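Local coordinates for protein metallo-beta-lactamase (Pseudomonas stutzeri, PDB 4ZEJ) that probably hydrolyses beta-lactam antibiotics to substituted beta-amino acids, using zinc as cofactor, as a monomeric class B metallo-beta-lactamase, at residues A[157-162]-A[206-211]; A[165-170]-A[212-217]; A[31-36]-A[195-200]; A[142-147]-A[187-192]. All coordinates share one frame; numbering follows the deposited sequence.

Contact 1. Residues A[157-162]-A[206-211]; sequences CFVRSL and ALLKHT. With ZN (zinc ion), chain C.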
# COMPACT_ATOMS: atom_id res chain seq x y z
N CYS A 157 2.56 4.63 -1.38
CA CYS A 157 2.81 6.06 -1.41
C CYS A 157 4.23 6.40 -1.90
O CYS A 157 4.56 7.56 -2.13
CB CYS A 157 2.46 6.65 -0.05
SG CYS A 157 0.79 6.09 0.41
N PHE A 158 5.04 5.36 -2.09
CA PHE A 158 6.31 5.46 -2.83
C PHE A 158 6.13 5.89 -4.30
O PHE A 158 7.06 6.43 -4.91
CB PHE A 158 7.03 4.10 -2.74
CG PHE A 158 8.33 4.04 -3.48
CD1 PHE A 158 8.42 3.40 -4.72
CD2 PHE A 158 9.48 4.59 -2.94
CE1 PHE A 158 9.62 3.33 -5.39
CE2 PHE A 158 10.70 4.52 -3.62
CZ PHE A 158 10.76 3.89 -4.84
N VAL A 159 4.96 5.60 -4.88
CA VAL A 159 4.63 5.95 -6.25
C VAL A 159 3.51 6.98 -6.30
O VAL A 159 2.45 6.78 -5.69
CB VAL A 159 4.22 4.68 -7.04
CG1 VAL A 159 3.84 5.03 -8.48
CG2 VAL A 159 5.37 3.68 -7.04
N ARG A 160 3.74 8.05 -7.05
CA ARG A 160 2.77 9.12 -7.26
C ARG A 160 1.98 8.90 -8.55
O ARG A 160 2.49 8.32 -9.53
CB ARG A 160 3.47 10.48 -7.31
CG ARG A 160 4.34 10.77 -6.10
CD ARG A 160 3.53 11.00 -4.85
NE ARG A 160 2.76 12.24 -4.98
CZ ARG A 160 1.78 12.62 -4.17
NH1 ARG A 160 1.39 11.86 -3.12
NH2 ARG A 160 1.18 13.77 -4.42
N SER A 161 0.74 9.39 -8.56
CA SER A 161 -0.09 9.38 -9.76
C SER A 161 0.46 10.34 -10.82
O SER A 161 1.20 11.26 -10.50
CB SER A 161 -1.53 9.79 -9.43
OG SER A 161 -1.56 11.10 -8.88
N LEU A 162 0.07 10.14 -12.08
CA LEU A 162 0.57 10.97 -13.20
C LEU A 162 0.11 12.42 -13.11
O LEU A 162 0.83 13.33 -13.55
CB LEU A 162 0.18 10.40 -14.57
CG LEU A 162 0.81 9.10 -15.02
CD1 LEU A 162 0.30 8.76 -16.41
CD2 LEU A 162 2.33 9.14 -15.02
N ALA A 206 4.77 4.11 -16.40
CA ALA A 206 4.89 5.58 -16.44
C ALA A 206 4.81 6.26 -15.08
O ALA A 206 5.49 7.26 -14.85
CB ALA A 206 3.86 6.18 -17.38
N LEU A 207 3.99 5.72 -14.16
CA LEU A 207 3.90 6.30 -12.82
C LEU A 207 5.26 6.30 -12.11
O LEU A 207 5.59 7.26 -11.42
CB LEU A 207 2.85 5.60 -11.95
CG LEU A 207 1.43 6.11 -12.13
CD1 LEU A 207 0.89 5.73 -13.48
CD2 LEU A 207 0.54 5.55 -11.02
N LEU A 208 6.03 5.24 -12.26
CA LEU A 208 7.38 5.18 -11.66
C LEU A 208 8.34 6.18 -12.32
O LEU A 208 9.15 6.81 -11.63
CB LEU A 208 7.97 3.76 -11.70
CG LEU A 208 7.70 2.87 -10.50
CD1 LEU A 208 8.11 1.44 -10.83
CD2 LEU A 208 8.49 3.37 -9.30
N LYS A 209 8.25 6.34 -13.64
CA LYS A 209 9.09 7.33 -14.35
C LYS A 209 8.76 8.77 -13.93
O LYS A 209 9.65 9.59 -13.76
CB LYS A 209 8.96 7.18 -15.87
CG LYS A 209 9.21 5.72 -16.29
CD LYS A 209 9.56 5.56 -17.72
CE LYS A 209 11.03 5.84 -17.96
NZ LYS A 209 11.26 5.74 -19.41
N HIS A 210 7.47 9.06 -13.78
CA HIS A 210 7.03 10.37 -13.29
C HIS A 210 7.49 10.61 -11.86
O HIS A 210 7.98 11.70 -11.53
CB HIS A 210 5.50 10.49 -13.39
CG HIS A 210 4.95 11.78 -12.88
ND1 HIS A 210 5.39 13.01 -13.32
CD2 HIS A 210 3.96 12.03 -11.99
CE1 HIS A 210 4.72 13.96 -12.71
NE2 HIS A 210 3.84 13.39 -11.89
N THR A 211 7.32 9.61 -11.00
CA THR A 211 7.75 9.71 -9.60
C THR A 211 9.26 9.99 -9.53
O THR A 211 9.70 10.88 -8.79
CB THR A 211 7.40 8.44 -8.81
OG1 THR A 211 5.98 8.25 -8.83
CG2 THR A 211 7.88 8.50 -7.37
ZN ZN C . -0.26 7.64 1.54

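Contact 2. Residues A[165-170]-A[212-217]; sequences EGLGYT and KSLAET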
# COMPACT_ATOMS: atom_id res chain seq x y z
N GLU A 165 1.48 16.93 -9.00
CA GLU A 165 2.38 18.06 -9.24
C GLU A 165 3.62 17.99 -8.36
O GLU A 165 4.59 18.72 -8.59
CB GLU A 165 1.64 19.38 -8.97
CG GLU A 165 0.51 19.65 -9.97
CD GLU A 165 -0.50 20.69 -9.50
OE1 GLU A 165 -0.23 21.41 -8.51
OE2 GLU A 165 -1.59 20.78 -10.13
N GLY A 166 3.59 17.15 -7.33
CA GLY A 166 4.65 17.06 -6.34
C GLY A 166 4.62 15.71 -5.67
O GLY A 166 3.86 14.82 -6.08
N LEU A 167 5.46 15.57 -4.65
CA LEU A 167 5.65 14.28 -3.96
C LEU A 167 4.66 14.03 -2.82
O LEU A 167 4.69 12.94 -2.23
CB LEU A 167 7.09 14.19 -3.44
CG LEU A 167 8.17 14.12 -4.53
CD1 LEU A 167 9.54 14.30 -3.93
CD2 LEU A 167 8.10 12.80 -5.30
N GLY A 168 3.83 15.01 -2.49
CA GLY A 168 2.88 14.90 -1.39
C GLY A 168 3.51 15.30 -0.07
O GLY A 168 4.35 16.19 -0.05
N TYR A 169 3.11 14.65 1.02
CA TYR A 169 3.71 14.95 2.33
C TYR A 169 5.17 14.49 2.35
O TYR A 169 5.42 13.29 2.26
CB TYR A 169 2.92 14.27 3.47
CG TYR A 169 3.64 14.35 4.81
CD1 TYR A 169 3.77 15.57 5.49
CD2 TYR A 169 4.21 13.22 5.39
CE1 TYR A 169 4.44 15.64 6.71
CE2 TYR A 169 4.87 13.28 6.60
CZ TYR A 169 4.98 14.48 7.27
OH TYR A 169 5.65 14.52 8.47
N THR A 170 6.11 15.43 2.46
CA THR A 170 7.55 15.14 2.40
C THR A 170 8.29 15.32 3.74
O THR A 170 9.52 15.29 3.80
CB THR A 170 8.25 16.01 1.34
OG1 THR A 170 7.97 17.39 1.62
CG2 THR A 170 7.76 15.66 -0.06
N LYS A 212 10.04 9.23 -10.29
CA LYS A 212 11.48 9.46 -10.40
C LYS A 212 11.81 10.92 -10.77
O LYS A 212 12.62 11.57 -10.10
CB LYS A 212 12.12 8.50 -11.40
CG LYS A 212 13.62 8.67 -11.50
CD LYS A 212 14.28 7.55 -12.29
CE LYS A 212 15.78 7.70 -12.28
NZ LYS A 212 16.22 8.72 -13.26
N SER A 213 11.16 11.43 -11.81
CA SER A 213 11.37 12.83 -12.23
C SER A 213 10.98 13.84 -11.16
O SER A 213 11.73 14.80 -10.92
CB SER A 213 10.65 13.11 -13.55
OG SER A 213 10.86 14.44 -13.98
N LEU A 214 9.83 13.64 -10.51
CA LEU A 214 9.41 14.51 -9.40
C LEU A 214 10.47 14.58 -8.31
O LEU A 214 10.77 15.66 -7.79
CB LEU A 214 8.09 14.07 -8.78
CG LEU A 214 6.81 14.24 -9.63
CD1 LEU A 214 5.68 13.53 -8.92
CD2 LEU A 214 6.50 15.71 -9.86
N ALA A 215 11.04 13.42 -7.95
CA ALA A 215 12.09 13.36 -6.94
C ALA A 215 13.35 14.12 -7.40
O ALA A 215 14.00 14.80 -6.60
CB ALA A 215 12.43 11.92 -6.60
N GLU A 216 13.68 14.00 -8.68
CA GLU A 216 14.84 14.70 -9.25
C GLU A 216 14.70 16.22 -9.17
O GLU A 216 15.69 16.91 -8.90
CB GLU A 216 15.10 14.28 -10.70
CG GLU A 216 15.56 12.84 -10.82
CD GLU A 216 15.60 12.33 -12.25
OE1 GLU A 216 16.33 11.35 -12.50
OE2 GLU A 216 14.95 12.92 -13.14
N THR A 217 13.50 16.75 -9.43
CA THR A 217 13.30 18.20 -9.39
C THR A 217 13.03 18.73 -7.98
O THR A 217 13.27 19.91 -7.70
CB THR A 217 12.23 18.67 -10.39
OG1 THR A 217 11.00 18.01 -10.14
CG2 THR A 217 12.68 18.39 -11.82

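Contact 3. Residues A[31-36]-A[195-200]; sequences SSNGLV and VIPGHG. With ZN (zinc ion), chain C.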
# COMPACT_ATOMS: atom_id res chain seq x y z
N SER A 31 -8.31 10.80 -0.80
CA SER A 31 -8.59 9.42 -1.19
C SER A 31 -7.32 8.58 -1.05
O SER A 31 -6.21 9.07 -1.24
CB SER A 31 -9.11 9.35 -2.63
OG SER A 31 -8.14 9.81 -3.53
N SER A 32 -7.49 7.31 -0.71
CA SER A 32 -6.39 6.40 -0.44
C SER A 32 -6.71 5.02 -1.00
O SER A 32 -7.85 4.57 -0.88
CB SER A 32 -6.20 6.30 1.08
OG SER A 32 -5.08 5.53 1.37
N ASN A 33 -5.71 4.38 -1.61
CA ASN A 33 -5.86 3.10 -2.32
C ASN A 33 -5.21 1.93 -1.61
O ASN A 33 -4.10 2.06 -1.08
CB ASN A 33 -5.21 3.17 -3.69
CG ASN A 33 -5.74 4.31 -4.54
OD1 ASN A 33 -6.87 4.77 -4.36
ND2 ASN A 33 -4.92 4.79 -5.47
N GLY A 34 -5.88 0.79 -1.64
CA GLY A 34 -5.28 -0.49 -1.30
C GLY A 34 -5.89 -1.56 -2.18
O GLY A 34 -6.68 -1.23 -3.08
N LEU A 35 -5.50 -2.81 -1.97
CA LEU A 35 -5.99 -3.92 -2.80
C LEU A 35 -6.57 -5.04 -1.98
O LEU A 35 -6.22 -5.21 -0.79
CB LEU A 35 -4.87 -4.53 -3.65
CG LEU A 35 -4.09 -3.70 -4.64
CD1 LEU A 35 -3.01 -4.55 -5.30
CD2 LEU A 35 -5.06 -3.12 -5.66
N VAL A 36 -7.47 -5.79 -2.61
CA VAL A 36 -7.74 -7.17 -2.19
C VAL A 36 -7.26 -8.07 -3.33
O VAL A 36 -7.68 -7.88 -4.49
CB VAL A 36 -9.24 -7.44 -1.94
CG1 VAL A 36 -9.46 -8.87 -1.47
CG2 VAL A 36 -9.81 -6.46 -0.91
N VAL A 195 0.66 -0.29 -12.59
CA VAL A 195 1.21 0.23 -11.36
C VAL A 195 0.12 1.00 -10.62
O VAL A 195 -0.58 1.84 -11.21
CB VAL A 195 2.42 1.15 -11.62
CG1 VAL A 195 2.91 1.76 -10.31
CG2 VAL A 195 3.53 0.37 -12.32
N ILE A 196 -0.01 0.70 -9.34
CA ILE A 196 -1.03 1.29 -8.48
C ILE A 196 -0.37 2.21 -7.44
O ILE A 196 0.44 1.76 -6.62
CB ILE A 196 -1.91 0.18 -7.85
CG1 ILE A 196 -2.53 -0.64 -9.02
CG2 ILE A 196 -2.98 0.79 -6.92
CD1 ILE A 196 -3.50 -1.70 -8.68
N PRO A 197 -0.70 3.52 -7.47
CA PRO A 197 -0.19 4.45 -6.46
C PRO A 197 -1.02 4.37 -5.17
O PRO A 197 -2.15 3.90 -5.18
CB PRO A 197 -0.36 5.82 -7.12
CG PRO A 197 -1.60 5.66 -7.93
CD PRO A 197 -1.59 4.22 -8.42
N GLY A 198 -0.44 4.86 -4.07
CA GLY A 198 -1.14 4.96 -2.80
C GLY A 198 -2.33 5.92 -2.87
O GLY A 198 -3.30 5.74 -2.16
N HIS A 199 -2.23 6.93 -3.73
CA HIS A 199 -3.27 7.94 -3.89
C HIS A 199 -3.43 8.28 -5.36
O HIS A 199 -2.45 8.49 -6.05
CB HIS A 199 -2.88 9.21 -3.14
CG HIS A 199 -2.59 8.98 -1.70
ND1 HIS A 199 -3.57 8.87 -0.74
CD2 HIS A 199 -1.41 8.78 -1.05
CE1 HIS A 199 -3.02 8.65 0.44
NE2 HIS A 199 -1.71 8.60 0.28
N GLY A 200 -4.67 8.33 -5.84
CA GLY A 200 -4.94 8.71 -7.22
C GLY A 200 -5.11 7.57 -8.21
O GLY A 200 -5.29 6.41 -7.85
ZN ZN C . -0.26 7.64 1.54
O HOH W 1 -7.04 7.56 -4.53

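Contact 4. Residues A[142-147]-A[187-192]; sequences NVVVWL and SRYSEA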
# COMPACT_ATOMS: atom_id res chain seq x y z
N ASN A 142 9.19 2.53 3.39
CA ASN A 142 8.28 2.18 2.30
C ASN A 142 8.69 0.93 1.48
O ASN A 142 9.84 0.78 1.12
CB ASN A 142 7.91 3.38 1.39
CG ASN A 142 9.10 4.10 0.74
OD1 ASN A 142 8.94 5.27 0.38
ND2 ASN A 142 10.24 3.45 0.54
N VAL A 143 7.72 0.05 1.23
CA VAL A 143 7.94 -1.13 0.41
C VAL A 143 6.89 -1.17 -0.68
O VAL A 143 5.81 -0.56 -0.56
CB VAL A 143 7.90 -2.45 1.22
CG1 VAL A 143 9.04 -2.47 2.23
CG2 VAL A 143 6.57 -2.64 1.95
N VAL A 144 7.22 -1.91 -1.74
CA VAL A 144 6.30 -2.14 -2.85
C VAL A 144 5.91 -3.62 -2.84
O VAL A 144 6.61 -4.46 -2.24
CB VAL A 144 6.89 -1.67 -4.21
CG1 VAL A 144 7.25 -0.19 -4.15
CG2 VAL A 144 8.08 -2.51 -4.63
N VAL A 145 4.77 -3.91 -3.46
CA VAL A 145 4.19 -5.26 -3.50
C VAL A 145 4.01 -5.63 -4.97
O VAL A 145 3.31 -4.93 -5.71
CB VAL A 145 2.85 -5.34 -2.72
CG1 VAL A 145 2.16 -6.69 -2.89
CG2 VAL A 145 3.10 -5.07 -1.25
N TRP A 146 4.66 -6.72 -5.36
CA TRP A 146 4.62 -7.24 -6.72
C TRP A 146 3.75 -8.48 -6.71
O TRP A 146 3.86 -9.34 -5.81
CB TRP A 146 6.04 -7.57 -7.20
CG TRP A 146 6.16 -8.29 -8.52
CD1 TRP A 146 6.67 -9.53 -8.71
CD2 TRP A 146 5.77 -7.81 -9.82
NE1 TRP A 146 6.63 -9.87 -10.05
CE2 TRP A 146 6.09 -8.83 -10.75
CE3 TRP A 146 5.20 -6.63 -10.29
CZ2 TRP A 146 5.85 -8.70 -12.13
CZ3 TRP A 146 4.95 -6.49 -11.66
CH2 TRP A 146 5.29 -7.52 -12.56
N LEU A 147 2.87 -8.54 -7.71
CA LEU A 147 1.94 -9.64 -7.89
C LEU A 147 2.34 -10.33 -9.21
O LEU A 147 1.84 -9.96 -10.28
CB LEU A 147 0.51 -9.12 -7.92
CG LEU A 147 0.14 -8.27 -6.69
CD1 LEU A 147 -1.28 -7.74 -6.82
CD2 LEU A 147 0.29 -9.04 -5.39
N SER A 187 14.12 -0.90 -12.68
CA SER A 187 15.00 -1.96 -13.17
C SER A 187 14.51 -3.37 -12.79
O SER A 187 14.68 -4.32 -13.58
CB SER A 187 16.42 -1.74 -12.63
OG SER A 187 16.95 -0.53 -13.13
N ARG A 188 13.95 -3.52 -11.60
CA ARG A 188 13.49 -4.82 -11.10
C ARG A 188 12.16 -5.28 -11.73
O ARG A 188 11.98 -6.49 -11.98
CB ARG A 188 13.37 -4.80 -9.58
CG ARG A 188 13.07 -6.15 -8.94
CD ARG A 188 13.03 -6.02 -7.43
NE ARG A 188 12.63 -7.26 -6.76
CZ ARG A 188 13.45 -8.27 -6.45
NH1 ARG A 188 14.75 -8.22 -6.74
NH2 ARG A 188 12.96 -9.34 -5.83
N TYR A 189 11.25 -4.34 -11.98
CA TYR A 189 9.88 -4.65 -12.40
C TYR A 189 9.56 -4.21 -13.83
O TYR A 189 8.51 -3.62 -14.09
CB TYR A 189 8.89 -4.04 -11.40
CG TYR A 189 9.08 -4.61 -10.02
CD1 TYR A 189 9.54 -3.82 -8.97
CD2 TYR A 189 8.84 -5.97 -9.78
CE1 TYR A 189 9.74 -4.36 -7.72
CE2 TYR A 189 9.04 -6.51 -8.52
CZ TYR A 189 9.48 -5.69 -7.49
OH TYR A 189 9.67 -6.24 -6.25
N SER A 190 10.46 -4.53 -14.75
CA SER A 190 10.24 -4.29 -16.19
C SER A 190 8.98 -4.99 -16.75
O SER A 190 8.39 -4.50 -17.72
CB SER A 190 11.46 -4.72 -17.01
OG SER A 190 11.65 -6.13 -16.94
N GLU A 191 8.58 -6.11 -16.16
CA GLU A 191 7.35 -6.83 -16.53
C GLU A 191 6.04 -6.13 -16.12
O GLU A 191 4.96 -6.57 -16.54
CB GLU A 191 7.31 -8.23 -15.89
CG GLU A 191 8.25 -9.27 -16.47
CD GLU A 191 8.05 -10.66 -15.85
OE1 GLU A 191 7.27 -10.79 -14.88
OE2 GLU A 191 8.67 -11.63 -16.31
N ALA A 192 6.09 -5.11 -15.26
CA ALA A 192 4.87 -4.53 -14.71
C ALA A 192 4.00 -3.94 -15.80
O ALA A 192 4.47 -3.13 -16.59
CB ALA A 192 5.20 -3.46 -13.67

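Contact 1. Residues A[157-162]-A[206-211]
With OG1 anti to the carbonyl carbon and beside its own backbone N (chi1 -61°), Thr211 turns its hydroxyl to the amide of Arg160 and its methyl to the carbonyl of Phe158. Arg160 N donates to Thr211 OG1 over 2.9 Å with an N-H...O angle of 162°. The same hydroxyl donates in turn to Leu207 O of its own helix at 2.8 Å, a carbonyl that Thr211 N reaches from the opposite face of its plane. Thr211 CG2 packs 3.3 Å from Phe158 O, an oxygen whose hydrogen-bond donor is Trp178 NE1.

Val159 meets the helix with both branches: CG1 touches Leu207 CB at 3.7 Å, while CG2 faces Leu208 CD2. Farther along the loop, Leu162 CG packs on Leu207 CD1 at 3.7 Å. His210 brings CD2, at the edge of its ring, within 3.2 Å of Ser161 O; its NE2 is hydrogen-bonded to Ser164 O. At the other end of the loop segment, Cys157 SG ligates zinc at 2.2 Å, with Asp80 and His199 as fellow ligands. The contact joins the loop after strand 152-156 to helix 206-218, with helix 175-188 beside Phe158 and Leu208, and strand 194-197 against Val159 and Leu207.

Contact 2. Residues A[165-170]-A[212-217]
The long loop that follows the zinc-ligand cysteine in this metallo-beta-lactamase fold rests here on the C-terminal helix 206-218, and Leu167 and Leu214 make the apolar part of the contact. Their side chains run past each other in opposite directions, Leu167 CD2 coming within 3.7 Å of Leu214 CB. That methyl also lies 4.0 Å from Ala215 N, while its twin CD1 approaches Ala215 CA at 4.1 Å, spreading the leucine fork over successive residues of the helix.

Leu214 answers with its own two methyls, which lie against loop backbone. Its CG stands anti to the carbonyl carbon (chi1 -69°), and from there CD1 reaches Gly166 O at 3.6 Å and CD2 reaches Glu165 O at 3.8 Å. Gly166 O accepts a hydrogen bond from Arg160 NE, and Arg160 also touches Leu214. Trp178 of helix 175-188 packs on both Leu167 and Ala215. Loop and helix are therefore held here by dispersion and burial of leucine methyls, with little directional constraint between the two segments.

Contact 3. Residues A[31-36]-A[195-200]
Asn33 ND2 donates to two carbonyl oxygens, Pro197 O and Gly200 O, each at 2.9 Å. Both acceptors lie near the amide plane, but they are met differently: the nitrogen sits on a lone pair of Gly200 O, in that carbonyl's plane, whereas it stands 41° above the plane of Pro197 O. These bonds belong to the core of the metallo-beta-lactamase fold, where strand 30-39 of one sheet faces the end of strand 194-197 of the other, just where the chain delivers zinc ligand His199.

The side chain of Asn33 stands with CG anti to the carbonyl carbon (chi1 -56°), over residues 197-200, while its backbone N donates to Gly198 O at 2.8 Å. That carbonyl also receives a weak bond from Arg81 NH2 and a CA-H...O contact from Ser32. A bridging water gives a proton to Asn33 OD1, accepts one from Gly200 N and is hydrogen-bonded to Ser31 OG. Both ends of the amide are thereby engaged, fixing its rotation.

Deeper between the sheets, Leu35 CD2 and Ile196 CD1 meet tip to tip at 3.7 Å, beside Phe154 of strand 152-156. The imidazole of His199 bridges the strand and the metal: NE2 binds zinc at 2.1 Å alongside Asp80 and Cys157, while ND1 donates to Ser31 O. This second-shell carbonyl orients the ring and would be expected to make it a stronger electron donor to the metal. The bond from His199 ND1 to Ser31 O spans 2.7 Å at an angle of 179°, the oxygen in the ring plane.

Contact 4. Residues A[142-147]-A[187-192]
One face of the Trp146 indole carries the Tyr189 ring, whose CD2 stands 3.5 Å above the indole plane and toward its rim. The two planes are inclined by 36°, and the phenol and the five-membered ring have centroids 4.8 Å apart, an oblique pairing of two antiparallel side chains. Tyr189 CE2 makes the close approach, 3.4 Å from Trp146 CG. One face of the phenol is covered by the aliphatic part of Arg188, whose CG lies over the ring centre.

At the edge of the indole, CZ3 meets Ala192 CA at 3.6 Å, and CZ2 lies 3.7 Å from Glu191 OE1, an oxygen held in a salt bridge by Lys151. The indole extends from the strand with CG anti to the backbone N (chi1 172°), which sends it out to these residues. Val144, two residues earlier on the strand, adds CG2 against Tyr189 CE1 at 4.0 Å.

Tyr189 leaves the helical conformation at the end of helix 175-188 and opens a type I beta turn to Ala192, closed by the bond from Ala192 N to Tyr189 O. Aromatic packing therefore seats this turn, which leads from the helix into strand 194-197, on strand 144-147. Leu153 of the adjacent strand 152-156 touches Val144, Trp146 and Tyr189, and strand 129-132 flanks the tryptophan on the other side through Glu130.

How the contacts relate
Contacts 1 and 3 converge on the same zinc ion: Cys157 SG and His199 NE2, both ligands, are 3.5 Å apart, and Asp80 completes the protein ligands. Away from the metal the two contacts also touch where Leu207 CD2 meets Pro197 CD at 3.6 Å. Contact 2 continues contact 1 along helix 206-218, with centres about 9 Å apart, and Arg160 CB packs on Leu214 CD1 at 4.1 Å between them. Contact 4 reaches contact 1 through Phe158 CD1, 3.8 Å from Val144 CG1, and contact 3 through Leu35 CD1 and Leu147 CD1, 3.9 Å apart. Contacts 2 and 3 do not touch, their centres lying about 17 Å apart; contact 1 lies against both.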